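Local coordinates for protein argonaute (Methanocaldococcus jannaschii, PDB 5G5S) that uses short single-stranded DNA guides to bind complementary target DNA and slice it, and may defend against invading genetic elements, at residues G518-V523 against D690-A695. Sequence-based numbering, arbitrary orientation.
Sequences GGCTVV and DKFVKA
Gly519 meets Val693 through its backbone alone. Its carbonyl carbon lies 4.1 Å from CG2 of Val693, and the two CA atoms are the closest pair between the segments, 6.3 Å apart. Here the strand bulges: Gly518 and Gly519 form a classic beta bulge opposite Ile536 of the neighbouring strand 530-537.

Cys520 carries most of the contact. Its side chain points at the helix and fits against Phe692 and Val693. Cys520 CB rests 3.8 Å from Val693 CG2. Cys520 SG comes to 3.4 Å from Phe692 CD2. SG of Cys520 lies 4.3 Å from the centroid of the Phe692 ring. It approaches obliquely, 49° off the ring normal. This is a sulfur-aromatic contact. Phe692 reaches the strand with CG anti to its backbone N (chi1 177°), which brings the CD2 side of the ring to the cysteine. The same ring packs edge-to-face with Phe714 and touches Pro535. On Val693, CG2 is the branch that meets the strand. Beyond Cys520 the strand runs away from the helix.

The strand and helix axes come within 7.7 Å and run roughly antiparallel, at 144°. The contact joins the central sheet of the RNase H-like PIWI domain to helix 684-697. That helix carries Asp690, which is probably catalytic and a manganese ligand, as in related Argonautes. Val693 also touches Asp506, another probable manganese ligand, on strand 501-506. Contact between the two segments is apolar, with one oblique sulfur-aromatic approach. Helix and strand thus meet here by shape and dispersion rather than by directional polar bonds, beside the probable metal-binding aspartates.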
ATOM      1  N   GLY A 518      -3.043   9.578  13.572  1.00 76.75           N
ATOM      2  CA  GLY A 518      -3.929   9.013  12.564  1.00 75.49           C
ATOM      3  C   GLY A 518      -3.352   8.830  11.179  1.00 75.75           C
ATOM      4  O   GLY A 518      -3.984   8.196  10.330  1.00 76.41           O
ATOM      5  N   GLY A 519      -2.173   9.390  10.940  1.00 68.27           N
ATOM      6  CA  GLY A 519      -1.551   9.293   9.636  1.00 65.16           C
ATOM      7  C   GLY A 519      -0.111   9.729   9.538  1.00 67.44           C
ATOM      8  O   GLY A 519       0.576   9.938  10.542  1.00 66.81           O
ATOM      9  N   CYS A 520       0.343   9.852   8.293  1.00 64.10           N
ATOM     10  CA  CYS A 520       1.708  10.216   7.963  1.00 63.44           C
ATOM     11  C   CYS A 520       1.734  10.860   6.617  1.00 63.89           C
ATOM     12  O   CYS A 520       1.002  10.452   5.723  1.00 63.05           O
ATOM     13  CB  CYS A 520       2.611   8.979   7.997  1.00 64.64           C
ATOM     14  SG  CYS A 520       4.342   9.295   7.557  1.00 68.42           S
ATOM     15  N   THR A 521       2.614  11.848   6.466  1.00 60.01           N
ATOM     16  CA  THR A 521       2.917  12.514   5.210  1.00 57.72           C
ATOM     17  C   THR A 521       4.419  12.307   4.979  1.00 59.55           C
ATOM     18  O   THR A 521       5.232  12.571   5.873  1.00 59.08           O
ATOM     19  CB  THR A 521       2.518  14.009   5.232  1.00 64.93           C
ATOM     20  OG1 THR A 521       1.108  14.106   5.420  1.00 72.78           O
ATOM     21  CG2 THR A 521       2.862  14.725   3.931  1.00 58.80           C
ATOM     22  N   VAL A 522       4.774  11.789   3.806  1.00 54.13           N
ATOM     23  CA  VAL A 522       6.172  11.661   3.418  1.00 53.09           C
ATOM     24  C   VAL A 522       6.404  12.762   2.387  1.00 57.18           C
ATOM     25  O   VAL A 522       5.769  12.776   1.339  1.00 56.76           O
ATOM     26  CB  VAL A 522       6.638  10.235   3.014  1.00 55.61           C
ATOM     27  CG1 VAL A 522       8.102  10.233   2.591  1.00 55.51           C
ATOM     28  CG2 VAL A 522       6.459   9.278   4.184  1.00 56.14           C
ATOM     29  N   VAL A 523       7.201  13.764   2.771  1.00 55.42           N
ATOM     30  CA  VAL A 523       7.479  14.944   1.965  1.00 55.32           C
ATOM     31  C   VAL A 523       8.721  14.767   1.095  1.00 59.88           C
ATOM     32  O   VAL A 523       9.818  14.553   1.601  1.00 60.64           O
ATOM     33  CB  VAL A 523       7.557  16.219   2.854  1.00 59.91           C
ATOM     34  CG1 VAL A 523       7.737  17.478   2.007  1.00 60.27           C
ATOM     35  CG2 VAL A 523       6.335  16.346   3.770  1.00 58.52           C
ATOM     36  N   ASP A 690       2.623   4.660   3.780  1.00 55.03           N
ATOM     37  CA  ASP A 690       1.908   3.443   4.148  1.00 56.22           C
ATOM     38  C   ASP A 690       2.761   2.537   5.048  1.00 60.24           C
ATOM     39  O   ASP A 690       2.248   2.013   6.033  1.00 60.64           O
ATOM     40  CB  ASP A 690       1.400   2.693   2.910  1.00 57.94           C
ATOM     41  CG  ASP A 690       0.631   1.430   3.263  1.00 83.62           C
ATOM     42  OD1 ASP A 690      -0.436   1.544   3.920  1.00 90.01           O
ATOM     43  OD2 ASP A 690       1.124   0.327   2.947  1.00 90.56           O
ATOM     44  N   LYS A 691       4.065   2.399   4.733  1.00 57.00           N
ATOM     45  CA  LYS A 691       5.026   1.611   5.508  1.00 58.90           C
ATOM     46  C   LYS A 691       5.254   2.185   6.922  1.00 62.90           C
ATOM     47  O   LYS A 691       5.512   1.419   7.857  1.00 64.63           O
ATOM     48  CB  LYS A 691       6.359   1.488   4.747  1.00 62.35           C
ATOM     49  CG  LYS A 691       6.411   0.316   3.757  1.00 70.48           C
ATOM     50  CD  LYS A 691       7.791   0.229   3.115  1.00 88.86           C
ATOM     51  CE  LYS A 691       8.155  -1.164   2.629  1.00102.49           C
ATOM     52  NZ  LYS A 691       9.354  -1.161   1.731  1.00 94.53           N
ATOM     53  N   PHE A 692       5.165   3.519   7.079  1.00 58.24           N
ATOM     54  CA  PHE A 692       5.338   4.162   8.377  1.00 59.52           C
ATOM     55  C   PHE A 692       4.108   3.936   9.247  1.00 63.68           C
ATOM     56  O   PHE A 692       4.248   3.628  10.431  1.00 64.86           O
ATOM     57  CB  PHE A 692       5.691   5.656   8.253  1.00 60.99           C
ATOM     58  CG  PHE A 692       5.808   6.356   9.595  1.00 65.13           C
ATOM     59  CD1 PHE A 692       6.972   6.264  10.347  1.00 69.40           C
ATOM     60  CD2 PHE A 692       4.728   7.046  10.136  1.00 68.57           C
ATOM     61  CE1 PHE A 692       7.067   6.882  11.594  1.00 72.12           C
ATOM     62  CE2 PHE A 692       4.828   7.672  11.381  1.00 73.05           C
ATOM     63  CZ  PHE A 692       5.998   7.589  12.098  1.00 72.41           C
ATOM     64  N   VAL A 693       2.907   4.065   8.653  1.00 60.31           N
ATOM     65  CA  VAL A 693       1.628   3.850   9.340  1.00 60.97           C
ATOM     66  C   VAL A 693       1.525   2.402   9.855  1.00 66.66           C
ATOM     67  O   VAL A 693       1.135   2.205  11.011  1.00 69.10           O
ATOM     68  CB  VAL A 693       0.410   4.361   8.512  1.00 62.65           C
ATOM     69  CG1 VAL A 693      -0.927   3.961   9.144  1.00 63.58           C
ATOM     70  CG2 VAL A 693       0.475   5.881   8.354  1.00 61.34           C
ATOM     71  N   LYS A 694       1.974   1.408   9.043  1.00 61.27           N
ATOM     72  CA  LYS A 694       2.007  -0.003   9.446  1.00 62.32           C
ATOM     73  C   LYS A 694       2.985  -0.205  10.604  1.00 67.50           C
ATOM     74  O   LYS A 694       2.631  -0.873  11.581  1.00 70.58           O
ATOM     75  CB  LYS A 694       2.365  -0.950   8.274  1.00 64.15           C
ATOM     76  CG  LYS A 694       1.370  -0.993   7.107  1.00 80.04           C
ATOM     77  CD  LYS A 694      -0.035  -1.468   7.496  1.00 94.83           C
ATOM     78  CE  LYS A 694      -1.065  -1.133   6.442  1.00105.73           C
ATOM     79  NZ  LYS A 694      -2.448  -1.142   6.996  1.00112.81           N
ATOM     80  N   ALA A 695       4.189   0.399  10.506  1.00 63.06           N
ATOM     81  CA  ALA A 695       5.251   0.344  11.510  1.00 65.64           C
ATOM     82  C   ALA A 695       4.777   0.899  12.853  1.00 74.83           C
ATOM     83  O   ALA A 695       5.036   0.294  13.893  1.00 77.08           O
ATOM     84  CB  ALA A 695       6.477   1.112  11.034  1.00 64.89           C
TER